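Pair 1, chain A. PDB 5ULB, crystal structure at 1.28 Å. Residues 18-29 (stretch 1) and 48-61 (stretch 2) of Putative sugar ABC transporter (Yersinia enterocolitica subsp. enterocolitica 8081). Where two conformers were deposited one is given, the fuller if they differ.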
# COMPACT_ATOMS: atom_id res chain seq x y z
N GLY A 18 -24.01 16.46 14.02
CA GLY A 18 -22.72 16.96 13.62
C GLY A 18 -22.09 16.05 12.56
O GLY A 18 -22.75 15.10 12.06
N GLN A 19 -20.86 16.34 12.17
CA GLN A 19 -20.17 15.59 11.15
C GLN A 19 -19.96 14.16 11.63
O GLN A 19 -19.65 13.86 12.78
CB GLN A 19 -18.74 16.14 10.75
CG GLN A 19 -18.75 17.42 10.06
CD GLN A 19 -17.30 17.63 9.68
OE1 GLN A 19 -16.55 17.98 10.57
NE2 GLN A 19 -16.91 17.39 8.42
N ILE A 20 -20.09 13.24 10.65
CA ILE A 20 -19.57 11.88 10.85
C ILE A 20 -18.05 11.99 11.00
O ILE A 20 -17.40 12.68 10.21
CB ILE A 20 -19.98 11.02 9.67
CG1 ILE A 20 -21.51 10.79 9.60
CG2 ILE A 20 -19.19 9.71 9.63
CD1 ILE A 20 -22.02 9.95 10.61
N LYS A 21 -17.49 11.28 11.99
CA LYS A 21 -16.06 11.35 12.28
C LYS A 21 -15.42 9.98 12.10
O LYS A 21 -15.92 8.98 12.68
CB LYS A 21 -15.83 11.91 13.68
CG LYS A 21 -16.55 13.21 13.90
CD LYS A 21 -16.63 13.74 15.31
CE LYS A 21 -17.44 15.05 15.23
NZ LYS A 21 -18.92 14.88 15.06
N ILE A 22 -14.32 9.95 11.35
CA ILE A 22 -13.59 8.74 11.05
C ILE A 22 -12.14 8.88 11.56
O ILE A 22 -11.51 9.93 11.31
CB ILE A 22 -13.54 8.48 9.52
CG1 ILE A 22 -14.94 8.55 8.92
CG2 ILE A 22 -12.85 7.17 9.20
CD1 ILE A 22 -15.97 7.61 9.37
N ALA A 23 -11.66 7.85 12.22
CA ALA A 23 -10.23 7.80 12.63
C ALA A 23 -9.52 6.79 11.71
O ALA A 23 -10.02 5.65 11.56
CB ALA A 23 -10.10 7.44 14.06
N VAL A 24 -8.38 7.17 11.19
CA VAL A 24 -7.53 6.25 10.43
C VAL A 24 -6.22 6.06 11.17
O VAL A 24 -5.53 7.08 11.49
CB VAL A 24 -7.27 6.83 9.03
CG1 VAL A 24 -6.42 5.90 8.19
CG2 VAL A 24 -8.57 7.23 8.37
N ILE A 25 -5.84 4.85 11.50
CA ILE A 25 -4.61 4.55 12.23
C ILE A 25 -3.83 3.60 11.33
O ILE A 25 -4.29 2.48 11.04
CB ILE A 25 -4.86 3.99 13.62
CG1 ILE A 25 -5.81 4.83 14.46
CG2 ILE A 25 -3.48 3.89 14.31
CD1 ILE A 25 -7.25 4.50 14.36
N ARG A 26 -2.62 4.01 10.97
CA ARG A 26 -1.76 3.25 10.07
C ARG A 26 -0.44 2.97 10.80
O ARG A 26 0.20 3.88 11.36
CB ARG A 26 -1.59 3.89 8.72
CG ARG A 26 -0.63 3.20 7.76
CD ARG A 26 -0.96 3.57 6.33
NE ARG A 26 0.11 3.18 5.44
CZ ARG A 26 -0.05 2.62 4.23
NH1 ARG A 26 -1.18 2.00 3.85
NH2 ARG A 26 1.02 2.47 3.49
N ASN A 27 0.02 1.70 10.76
CA ASN A 27 1.18 1.25 11.50
C ASN A 27 2.51 1.43 10.79
O ASN A 27 3.31 0.49 10.75
CB ASN A 27 0.96 -0.21 11.90
CG ASN A 27 1.85 -0.70 12.99
OD1 ASN A 27 2.33 0.06 13.85
ND2 ASN A 27 1.99 -2.04 13.07
N LEU A 28 2.70 2.61 10.17
CA LEU A 28 3.89 2.94 9.45
C LEU A 28 4.24 4.39 9.72
O LEU A 28 3.51 5.08 10.46
CB LEU A 28 3.77 2.64 7.93
CG LEU A 28 3.58 1.17 7.55
CD1 LEU A 28 3.32 1.09 6.07
CD2 LEU A 28 4.86 0.41 7.86
N GLY A 29 5.35 4.85 9.16
CA GLY A 29 5.71 6.25 9.11
C GLY A 29 5.27 6.92 7.84
O GLY A 29 4.36 6.46 7.15
N LEU A 48 -17.46 13.31 1.04
CA LEU A 48 -18.70 12.83 1.69
C LEU A 48 -19.11 13.67 2.87
O LEU A 48 -20.12 13.47 3.49
CB LEU A 48 -18.58 11.43 2.14
CG LEU A 48 -18.31 10.40 1.02
CD1 LEU A 48 -18.45 8.97 1.56
CD2 LEU A 48 -19.33 10.52 -0.10
N GLY A 49 -18.34 14.69 3.20
CA GLY A 49 -18.60 15.58 4.36
C GLY A 49 -18.16 15.07 5.68
O GLY A 49 -18.61 15.61 6.70
N PHE A 50 -17.32 14.05 5.70
CA PHE A 50 -16.84 13.44 6.93
C PHE A 50 -15.62 14.13 7.47
O PHE A 50 -14.82 14.67 6.70
CB PHE A 50 -16.48 11.98 6.70
CG PHE A 50 -17.61 11.04 6.33
CD1 PHE A 50 -18.91 11.40 6.19
CD2 PHE A 50 -17.29 9.71 6.10
CE1 PHE A 50 -19.89 10.43 5.86
CE2 PHE A 50 -18.21 8.78 5.76
CZ PHE A 50 -19.52 9.10 5.63
N LYS A 51 -15.47 14.18 8.78
CA LYS A 51 -14.19 14.61 9.40
C LYS A 51 -13.32 13.35 9.45
O LYS A 51 -13.75 12.31 9.92
CB LYS A 51 -14.47 15.11 10.78
CG LYS A 51 -13.23 15.49 11.58
CD LYS A 51 -13.53 16.23 12.87
CE LYS A 51 -12.36 16.60 13.78
NZ LYS A 51 -11.18 17.08 13.14
N VAL A 52 -12.09 13.44 8.97
CA VAL A 52 -11.16 12.31 8.93
C VAL A 52 -9.92 12.75 9.75
O VAL A 52 -9.24 13.70 9.36
CB VAL A 52 -10.74 11.95 7.53
CG1 VAL A 52 -9.67 10.84 7.54
CG2 VAL A 52 -11.95 11.54 6.71
N ASP A 53 -9.64 12.01 10.80
CA ASP A 53 -8.50 12.23 11.66
C ASP A 53 -7.52 11.08 11.44
O ASP A 53 -7.90 9.94 11.66
CB ASP A 53 -8.92 12.28 13.15
CG ASP A 53 -9.75 13.51 13.52
OD1 ASP A 53 -9.71 14.51 12.80
OD2 ASP A 53 -10.41 13.45 14.61
N THR A 54 -6.32 11.36 11.09
CA THR A 54 -5.29 10.40 10.74
C THR A 54 -4.15 10.33 11.77
O THR A 54 -3.74 11.33 12.33
CB THR A 54 -4.72 10.57 9.31
OG1 THR A 54 -4.06 11.81 9.21
CG2 THR A 54 -5.82 10.59 8.28
N PHE A 55 -3.63 9.12 11.97
CA PHE A 55 -2.65 8.84 13.03
C PHE A 55 -1.67 7.80 12.44
O PHE A 55 -2.09 6.77 11.88
CB PHE A 55 -3.31 8.25 14.27
CG PHE A 55 -4.34 9.12 14.84
CD1 PHE A 55 -4.00 10.11 15.75
CD2 PHE A 55 -5.70 9.00 14.47
CE1 PHE A 55 -5.04 10.94 16.32
CE2 PHE A 55 -6.68 9.75 15.01
CZ PHE A 55 -6.30 10.79 15.90
N LEU A 56 -0.38 8.07 12.59
CA LEU A 56 0.71 7.16 12.16
C LEU A 56 1.54 6.73 13.35
O LEU A 56 1.94 7.57 14.15
CB LEU A 56 1.66 7.82 11.17
CG LEU A 56 1.03 8.00 9.78
CD1 LEU A 56 1.96 8.80 8.90
CD2 LEU A 56 0.64 6.70 9.12
N SER A 57 1.77 5.42 13.49
CA SER A 57 2.54 4.91 14.59
C SER A 57 4.04 4.93 14.42
O SER A 57 4.77 4.57 15.40
CB SER A 57 2.17 3.46 14.91
OG SER A 57 2.69 2.66 13.83
N ASN A 58 4.52 5.21 13.19
CA ASN A 58 5.95 5.04 12.78
C ASN A 58 6.40 3.57 12.89
O ASN A 58 7.63 3.28 12.92
CB ASN A 58 7.03 5.93 13.43
CG ASN A 58 7.37 7.22 12.61
OD1 ASN A 58 7.98 7.32 11.46
ND2 ASN A 58 7.03 8.25 13.30
N GLY A 59 5.47 2.63 12.83
CA GLY A 59 5.85 1.22 12.97
C GLY A 59 5.95 0.71 14.38
O GLY A 59 6.26 -0.47 14.56
N ASP A 60 5.60 1.54 15.39
CA ASP A 60 5.68 1.15 16.79
C ASP A 60 4.33 0.61 17.15
O ASP A 60 3.33 1.33 17.24
CB ASP A 60 6.10 2.37 17.62
CG ASP A 60 6.09 2.20 19.08
OD1 ASP A 60 5.38 1.40 19.62
OD2 ASP A 60 6.89 2.93 19.78
N ASP A 61 4.29 -0.71 17.40
CA ASP A 61 3.04 -1.34 17.64
C ASP A 61 2.33 -0.87 18.91
O ASP A 61 1.08 -0.90 19.01
CB ASP A 61 3.21 -2.84 17.69
CG ASP A 61 3.64 -3.45 16.32
OD1 ASP A 61 2.82 -3.60 15.43
OD2 ASP A 61 4.89 -3.64 16.21
O HOH W 1 -21.16 14.10 8.15

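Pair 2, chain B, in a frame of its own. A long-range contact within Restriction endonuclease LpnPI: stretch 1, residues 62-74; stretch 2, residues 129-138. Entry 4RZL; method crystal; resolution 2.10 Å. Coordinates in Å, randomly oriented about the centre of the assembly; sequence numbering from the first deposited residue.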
# COMPACT_ATOMS: atom_id res chain seq x y z
N PHE B 62 -2.17 -1.33 16.58
CA PHE B 62 -3.06 -0.67 15.62
C PHE B 62 -2.47 0.63 15.04
O PHE B 62 -2.53 1.71 15.65
CB PHE B 62 -4.40 -0.36 16.29
N LYS B 63 -1.97 0.51 13.82
CA LYS B 63 -1.15 1.53 13.19
C LYS B 63 -1.93 2.76 12.72
O LYS B 63 -3.16 2.74 12.62
CB LYS B 63 -0.40 0.91 12.03
CG LYS B 63 0.31 -0.40 12.39
CD LYS B 63 1.42 -0.16 13.40
CE LYS B 63 2.00 -1.46 13.93
NZ LYS B 63 3.10 -1.24 14.90
N LYS B 64 -1.19 3.82 12.43
CA LYS B 64 -1.76 5.06 11.92
C LYS B 64 -1.82 5.04 10.40
O LYS B 64 -2.66 5.71 9.78
CB LYS B 64 -0.93 6.27 12.38
CG LYS B 64 -0.94 6.53 13.89
CD LYS B 64 -2.25 7.16 14.34
N LEU B 65 -0.91 4.30 9.79
CA LEU B 65 -0.79 4.25 8.33
C LEU B 65 -0.02 3.00 7.95
O LEU B 65 0.94 2.63 8.63
CB LEU B 65 -0.07 5.48 7.76
CG LEU B 65 0.24 5.44 6.26
CD1 LEU B 65 -1.03 5.63 5.43
CD2 LEU B 65 1.30 6.47 5.85
N ILE B 66 -0.45 2.36 6.88
CA ILE B 66 0.33 1.28 6.30
C ILE B 66 0.72 1.62 4.87
O ILE B 66 -0.10 2.07 4.07
CB ILE B 66 -0.45 -0.03 6.35
CG1 ILE B 66 -0.50 -0.54 7.80
CG2 ILE B 66 0.18 -1.06 5.42
CD1 ILE B 66 -1.42 -1.68 7.99
N VAL B 67 1.99 1.41 4.54
CA VAL B 67 2.43 1.57 3.17
C VAL B 67 2.78 0.19 2.60
O VAL B 67 3.47 -0.61 3.24
CB VAL B 67 3.65 2.52 3.07
CG1 VAL B 67 4.27 2.44 1.70
CG2 VAL B 67 3.23 3.95 3.37
N LEU B 68 2.26 -0.08 1.41
CA LEU B 68 2.60 -1.28 0.67
C LEU B 68 3.45 -0.88 -0.50
O LEU B 68 3.07 -0.00 -1.28
CB LEU B 68 1.35 -2.02 0.18
CG LEU B 68 0.34 -2.43 1.26
CD1 LEU B 68 -0.79 -3.21 0.60
CD2 LEU B 68 1.03 -3.22 2.35
N TYR B 69 4.59 -1.54 -0.65
CA TYR B 69 5.53 -1.20 -1.69
C TYR B 69 5.92 -2.46 -2.46
O TYR B 69 6.26 -3.48 -1.87
CB TYR B 69 6.77 -0.52 -1.09
CG TYR B 69 7.89 -0.37 -2.07
CD1 TYR B 69 7.76 0.48 -3.15
CD2 TYR B 69 9.06 -1.11 -1.94
CE1 TYR B 69 8.76 0.62 -4.08
CE2 TYR B 69 10.08 -0.97 -2.87
CZ TYR B 69 9.92 -0.10 -3.94
OH TYR B 69 10.90 0.07 -4.88
N THR B 70 5.84 -2.39 -3.78
CA THR B 70 6.22 -3.53 -4.59
C THR B 70 7.05 -3.09 -5.80
O THR B 70 6.84 -2.01 -6.35
CB THR B 70 5.00 -4.31 -5.08
OG1 THR B 70 5.42 -5.29 -6.03
CG2 THR B 70 4.00 -3.39 -5.75
N ASN B 71 7.97 -3.93 -6.23
CA ASN B 71 8.79 -3.59 -7.39
C ASN B 71 8.18 -4.09 -8.70
O ASN B 71 8.63 -3.71 -9.78
CB ASN B 71 10.22 -4.12 -7.23
CG ASN B 71 10.30 -5.63 -7.14
OD1 ASN B 71 9.44 -6.36 -7.65
ND2 ASN B 71 11.36 -6.12 -6.50
N MET B 72 7.16 -4.94 -8.60
CA MET B 72 6.48 -5.51 -9.77
C MET B 72 7.42 -6.22 -10.76
O MET B 72 7.10 -6.34 -11.95
CB MET B 72 5.69 -4.42 -10.51
CG MET B 72 4.83 -3.56 -9.60
SD MET B 72 3.12 -4.12 -9.46
CE MET B 72 2.49 -3.64 -11.06
N GLU B 73 8.56 -6.71 -10.28
CA GLU B 73 9.54 -7.35 -11.16
C GLU B 73 9.50 -8.88 -11.10
O GLU B 73 9.93 -9.54 -12.05
CB GLU B 73 10.96 -6.90 -10.79
CG GLU B 73 11.19 -5.40 -10.79
CD GLU B 73 12.54 -5.03 -10.18
OE1 GLU B 73 13.19 -5.92 -9.59
OE2 GLU B 73 12.94 -3.85 -10.28
N ASP B 74 9.04 -9.44 -9.99
CA ASP B 74 9.08 -10.90 -9.83
C ASP B 74 7.81 -11.61 -10.30
O ASP B 74 6.75 -11.49 -9.69
CB ASP B 74 9.35 -11.27 -8.36
CG ASP B 74 9.71 -12.75 -8.19
OD1 ASP B 74 9.25 -13.58 -9.00
OD2 ASP B 74 10.47 -13.07 -7.25
N VAL B 129 -8.55 -0.90 11.09
CA VAL B 129 -7.98 -0.71 9.77
C VAL B 129 -7.55 0.74 9.54
O VAL B 129 -8.38 1.65 9.57
CB VAL B 129 -8.97 -1.12 8.67
CG1 VAL B 129 -8.35 -0.87 7.29
CG2 VAL B 129 -9.41 -2.58 8.84
N PRO B 130 -6.25 0.95 9.31
CA PRO B 130 -5.73 2.28 8.99
C PRO B 130 -5.75 2.55 7.49
O PRO B 130 -5.96 1.64 6.70
CB PRO B 130 -4.29 2.21 9.49
CG PRO B 130 -3.91 0.79 9.19
CD PRO B 130 -5.16 -0.04 9.37
N PRO B 131 -5.50 3.81 7.10
CA PRO B 131 -5.30 4.07 5.68
C PRO B 131 -4.15 3.23 5.15
O PRO B 131 -3.17 2.98 5.86
CB PRO B 131 -4.93 5.55 5.65
CG PRO B 131 -5.48 6.10 6.89
CD PRO B 131 -5.44 5.04 7.91
N ILE B 132 -4.27 2.78 3.91
CA ILE B 132 -3.18 2.07 3.26
C ILE B 132 -2.77 2.85 2.02
O ILE B 132 -3.64 3.23 1.21
CB ILE B 132 -3.57 0.63 2.89
CG1 ILE B 132 -3.80 -0.20 4.16
CG2 ILE B 132 -2.50 -0.02 2.04
CD1 ILE B 132 -4.49 -1.53 3.90
N PHE B 133 -1.48 3.14 1.90
CA PHE B 133 -0.94 3.78 0.70
C PHE B 133 -0.15 2.77 -0.13
O PHE B 133 0.71 2.05 0.40
CB PHE B 133 -0.02 4.96 1.05
CG PHE B 133 -0.71 6.14 1.69
CD1 PHE B 133 -2.09 6.20 1.81
CD2 PHE B 133 0.04 7.19 2.18
CE1 PHE B 133 -2.71 7.28 2.40
CE2 PHE B 133 -0.58 8.29 2.79
CZ PHE B 133 -1.95 8.33 2.90
N ILE B 134 -0.42 2.73 -1.43
CA ILE B 134 0.31 1.83 -2.34
C ILE B 134 1.31 2.58 -3.20
O ILE B 134 0.98 3.61 -3.80
CB ILE B 134 -0.65 1.08 -3.28
CG1 ILE B 134 -1.70 0.30 -2.49
CG2 ILE B 134 0.13 0.15 -4.24
CD1 ILE B 134 -2.89 -0.13 -3.35
N PHE B 135 2.55 2.09 -3.23
CA PHE B 135 3.60 2.61 -4.13
C PHE B 135 4.16 1.47 -4.96
O PHE B 135 4.29 0.34 -4.46
CB PHE B 135 4.75 3.28 -3.36
CG PHE B 135 4.37 4.54 -2.62
CD1 PHE B 135 3.86 4.48 -1.34
CD2 PHE B 135 4.58 5.79 -3.20
CE1 PHE B 135 3.53 5.66 -0.64
CE2 PHE B 135 4.26 6.96 -2.53
CZ PHE B 135 3.73 6.90 -1.24
N VAL B 136 4.50 1.74 -6.21
CA VAL B 136 5.24 0.75 -6.98
C VAL B 136 6.56 1.37 -7.44
O VAL B 136 6.66 2.59 -7.61
CB VAL B 136 4.46 0.22 -8.23
CG1 VAL B 136 3.12 -0.39 -7.81
CG2 VAL B 136 4.26 1.32 -9.28
N LYS B 137 7.57 0.53 -7.62
CA LYS B 137 8.87 0.98 -8.10
C LYS B 137 8.70 1.51 -9.51
O LYS B 137 8.08 0.88 -10.35
CB LYS B 137 9.89 -0.17 -8.08
CG LYS B 137 11.30 0.22 -8.54
CD LYS B 137 12.16 -1.03 -8.77
CE LYS B 137 13.64 -0.69 -8.90
N TYR B 138 9.24 2.69 -9.77
CA TYR B 138 9.10 3.32 -11.07
C TYR B 138 10.41 4.01 -11.42
O TYR B 138 10.57 5.20 -11.14
CB TYR B 138 7.95 4.33 -11.06
CG TYR B 138 7.48 4.82 -12.42
CD1 TYR B 138 8.27 5.67 -13.18
CD2 TYR B 138 6.23 4.46 -12.91
CE1 TYR B 138 7.85 6.14 -14.41
CE2 TYR B 138 5.80 4.92 -14.15
CZ TYR B 138 6.61 5.76 -14.89
OH TYR B 138 6.18 6.22 -16.11

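Both pairs are two neighbouring parallel strands. In pair 1, strand 21-26 runs beside strand 51-56 at 18°. In pair 2, strand 65-70 runs beside strand 132-137 at 20°. Fourteen central residues superpose with an RMSD of 0.4 Å.

Six backbone hydrogen bonds are common to both ladders. Ile A22 N donates to Lys A51 O at 2.8 Å, and Ile B66 N donates to Pro B131 O at 3.0 Å. Asp A53 N bonds Ile A22 O at 2.8 Å; Phe B133 N bonds Ile B66 O at 2.8 Å. A proline fits at Pro B131 but lacks an amide hydrogen. The bond from Lys A51 N to Ile A20 O (2.8 Å) therefore has no equivalent in pair 2. Pro B131 CD lies 3.4 Å from Lys B64 O.

One face carries Ile A22, Val A24, Val A52 and Thr A54, matched by Ile B66, Leu B68, Ile B132 and Ile B134. Ile A22 and Ile B66 have their CA atoms and side-chain centres almost together, but chi2 is m in the first and t in the second. Ile A22 CG1 meets Phe A50 CD2 at 3.8 Å. At the matching position, Pro B130 CG meets Ile B66 CD1 at 3.7 Å. A flat ring and a small proline ring thus cover the same isoleucine position. Next along, Val A24 CG2 touches Val A52 CG1 at 3.9 Å. Leu B68 CG touches Ile B132 CG2 at 3.8 Å. At the end of this face, Arg A26 CB packs on Leu A56 CD2 at 3.6 Å, and Thr B70 CG2 packs on Val B136 CG1 at 3.7 Å.

The other face differs more. Phe A55 and Phe B135 match closely. Ala A23 CB lies 4.2 Å from Phe A55 CE2, at the ring edge. Val B67 CG1 comes nearer to its phenylalanine, 3.7 Å from Phe B135 CD1. Asp A53 matches Phe B133. The aspartate forms a salt bridge with its own strand, Lys A51 NZ to Asp A53 OD1 at 3.0 Å. The phenylalanine ring instead receives Leu B65 CD1 over one face, 3.5 Å from the ring centroid. Leu B65 matches Lys A21, whose end leads away. Ile A25 CG1 lies 4.2 Å from Phe A55 CD2, while Tyr B69 CD1 lies 4.1 Å from Phe B135 CB.

Past the strands, Asn A27 matches Asn B71. Asn A27 OD1 accepts from Ser A57 OG at 2.6 Å. Asn B71 makes no hydrogen bond across the stretches with its side chain; its CB lies 4.0 Å from Lys B137 CD, and its OD1 accepts from Glu B73 N at 2.8 Å.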